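Local coordinates for putative short-chain dehydrogenase/reductase (Burkholderia xenovorans, PDB 5JY1), which binds NAD and probably works as an NAD(P)-dependent oxidoreductase of the short-chain dehydrogenase/reductase family, perhaps reducing 3-oxoacyl groups carried on acyl carrier protein, at residues R32-E37 against P233-F238. Numbering follows the deposited sequence.
Sequences RSFGNE and PAAVFF
The hydroxyl OG of S33 is gripped twice: by a hydrogen bond with the carbonyl of G29, one turn back in its own helix, and by a weak one with the carbonyl of E228 on helix 227-239. A chi1 of -57° sets OG beside its own backbone N, and the methylene CB lies 4.2 Å from V236 CG2. F34 and V236 carry most of the contact, sliding past each other in opposite directions. The F34 ring arrives edge first, CD1 lying 3.7 Å from V236 CG2 and CE1 3.9 Å from A235 CB, while A235 C and V236 N of the peptide link meet the same edge in the ring plane. The A235 methyl points toward the neighbouring helix and touches CE1 and CZ. V236, with CG1 anti to its backbone N (chi1 170°), spreads its two methyls: CG2 meets S33, F34 and E37, whereas CG1 lies 4.0 Å from E37 CG. The E37 chain, bent at chi2, crosses the valine at about a right angle; OE1 is bound by the backbone N of L11. The helical segments pass 9.4 Å apart at a crossing angle of -57°, joining helix 25-36, which follows the glycine-rich cofactor turn of the Rossmann fold, to helix 227-239; F34 also packs on V19 and V96 of the parallel sheet. The A235 side chain is about 10 Å from the bound NAD, so this packing lies outside the cofactor site. Between the segments the touch is van der Waals, methyls and peptide atoms against the ring edge, flanked by polar ties from R32 (a salt bridge) and S33 to E228.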
loop_
_atom_site.group_PDB
_atom_site.type_symbol
_atom_site.label_atom_id
_atom_site.label_comp_id
_atom_site.label_asym_id
_atom_site.label_seq_id
_atom_site.Cartn_x
_atom_site.Cartn_y
_atom_site.Cartn_z
ATOM N N ARG A 32 11.911 28.744 1.920
ATOM C CA ARG A 32 12.443 29.420 3.101
ATOM C C ARG A 32 13.156 28.441 4.029
ATOM O O ARG A 32 14.200 28.777 4.606
ATOM C CB ARG A 32 11.316 30.153 3.833
ATOM C CG ARG A 32 10.869 31.441 3.141
ATOM C CD ARG A 32 9.529 31.926 3.665
ATOM N NE ARG A 32 9.558 32.121 5.112
ATOM C CZ ARG A 32 9.707 33.297 5.712
ATOM N NH1 ARG A 32 9.825 34.407 4.996
ATOM N NH2 ARG A 32 9.729 33.363 7.036
ATOM N N SER A 33 12.607 27.229 4.189
ATOM C CA SER A 33 13.276 26.216 5.004
ATOM C C SER A 33 14.630 25.851 4.418
ATOM O O SER A 33 15.614 25.720 5.153
ATOM C CB SER A 33 12.405 24.962 5.123
ATOM O OG SER A 33 11.137 25.274 5.655
ATOM N N PHE A 34 14.699 25.679 3.094
ATOM C CA PHE A 34 15.970 25.393 2.432
ATOM C C PHE A 34 16.967 26.529 2.635
ATOM O O PHE A 34 18.162 26.291 2.848
ATOM C CB PHE A 34 15.748 25.177 0.930
ATOM C CG PHE A 34 15.163 23.840 0.564
ATOM C CD1 PHE A 34 14.730 22.943 1.528
ATOM C CD2 PHE A 34 15.062 23.477 -0.775
ATOM C CE1 PHE A 34 14.197 21.706 1.161
ATOM C CE2 PHE A 34 14.543 22.243 -1.144
ATOM C CZ PHE A 34 14.105 21.363 -0.174
ATOM N N GLY A 35 16.503 27.775 2.522
ATOM C CA GLY A 35 17.406 28.898 2.705
ATOM C C GLY A 35 18.036 28.911 4.083
ATOM O O GLY A 35 19.223 29.209 4.230
ATOM N N ASN A 36 17.252 28.564 5.110
ATOM C CA ASN A 36 17.767 28.555 6.475
ATOM C C ASN A 36 18.708 27.383 6.733
ATOM O O ASN A 36 19.461 27.416 7.712
ATOM C CB ASN A 36 16.609 28.534 7.476
ATOM C CG ASN A 36 15.870 29.860 7.541
ATOM O OD1 ASN A 36 16.471 30.929 7.408
ATOM N ND2 ASN A 36 14.557 29.797 7.738
ATOM N N GLU A 37 18.689 26.356 5.883
ATOM C CA GLU A 37 19.641 25.258 5.986
ATOM C C GLU A 37 20.870 25.450 5.102
ATOM O O GLU A 37 21.663 24.517 4.960
ATOM C CB GLU A 37 18.956 23.923 5.656
ATOM C CG GLU A 37 17.870 23.543 6.641
ATOM C CD GLU A 37 18.392 23.335 8.053
ATOM O OE1 GLU A 37 19.563 22.927 8.221
ATOM O OE2 GLU A 37 17.620 23.582 9.003
ATOM N N PRO A 233 10.496 20.919 6.909
ATOM C CA PRO A 233 11.511 19.975 7.403
ATOM C C PRO A 233 11.426 18.601 6.772
ATOM O O PRO A 233 12.453 17.916 6.681
ATOM C CB PRO A 233 11.236 19.928 8.916
ATOM C CG PRO A 233 10.564 21.236 9.206
ATOM C CD PRO A 233 9.683 21.455 8.015
ATOM N N ALA A 234 10.242 18.170 6.328
ATOM C CA ALA A 234 10.158 16.904 5.605
ATOM C C ALA A 234 10.842 17.017 4.248
ATOM O O ALA A 234 11.531 16.089 3.804
ATOM C CB ALA A 234 8.695 16.488 5.441
ATOM N N ALA A 235 10.666 18.153 3.581
ATOM C CA ALA A 235 11.405 18.409 2.352
ATOM C C ALA A 235 12.908 18.461 2.609
ATOM O O ALA A 235 13.699 17.937 1.816
ATOM C CB ALA A 235 10.922 19.715 1.722
ATOM N N VAL A 236 13.326 19.111 3.700
ATOM C CA VAL A 236 14.751 19.155 4.026
ATOM C C VAL A 236 15.302 17.743 4.214
ATOM O O VAL A 236 16.389 17.416 3.724
ATOM C CB VAL A 236 14.989 20.031 5.271
ATOM C CG1 VAL A 236 16.435 19.887 5.755
ATOM C CG2 VAL A 236 14.704 21.498 4.948
ATOM N N PHE A 237 14.565 16.885 4.927
ATOM C CA PHE A 237 14.990 15.494 5.079
ATOM C C PHE A 237 15.274 14.855 3.725
ATOM O O PHE A 237 16.361 14.310 3.495
ATOM C CB PHE A 237 13.922 14.696 5.832
ATOM C CG PHE A 237 14.203 13.205 5.904
ATOM C CD1 PHE A 237 15.245 12.713 6.687
ATOM C CD2 PHE A 237 13.404 12.307 5.210
ATOM C CE1 PHE A 237 15.503 11.349 6.753
ATOM C CE2 PHE A 237 13.645 10.931 5.279
ATOM C CZ PHE A 237 14.691 10.456 6.057
ATOM N N PHE A 238 14.315 14.943 2.803
ATOM C CA PHE A 238 14.452 14.303 1.502
ATOM C C PHE A 238 15.402 15.037 0.569
ATOM O O PHE A 238 15.640 14.549 -0.543
ATOM C CB PHE A 238 13.080 14.168 0.828
ATOM C CG PHE A 238 12.256 13.038 1.376
ATOM C CD1 PHE A 238 12.677 11.726 1.217
ATOM C CD2 PHE A 238 11.066 13.278 2.041
ATOM C CE1 PHE A 238 11.929 10.673 1.717
ATOM C CE2 PHE A 238 10.316 12.234 2.547
ATOM C CZ PHE A 238 10.750 10.929 2.386
#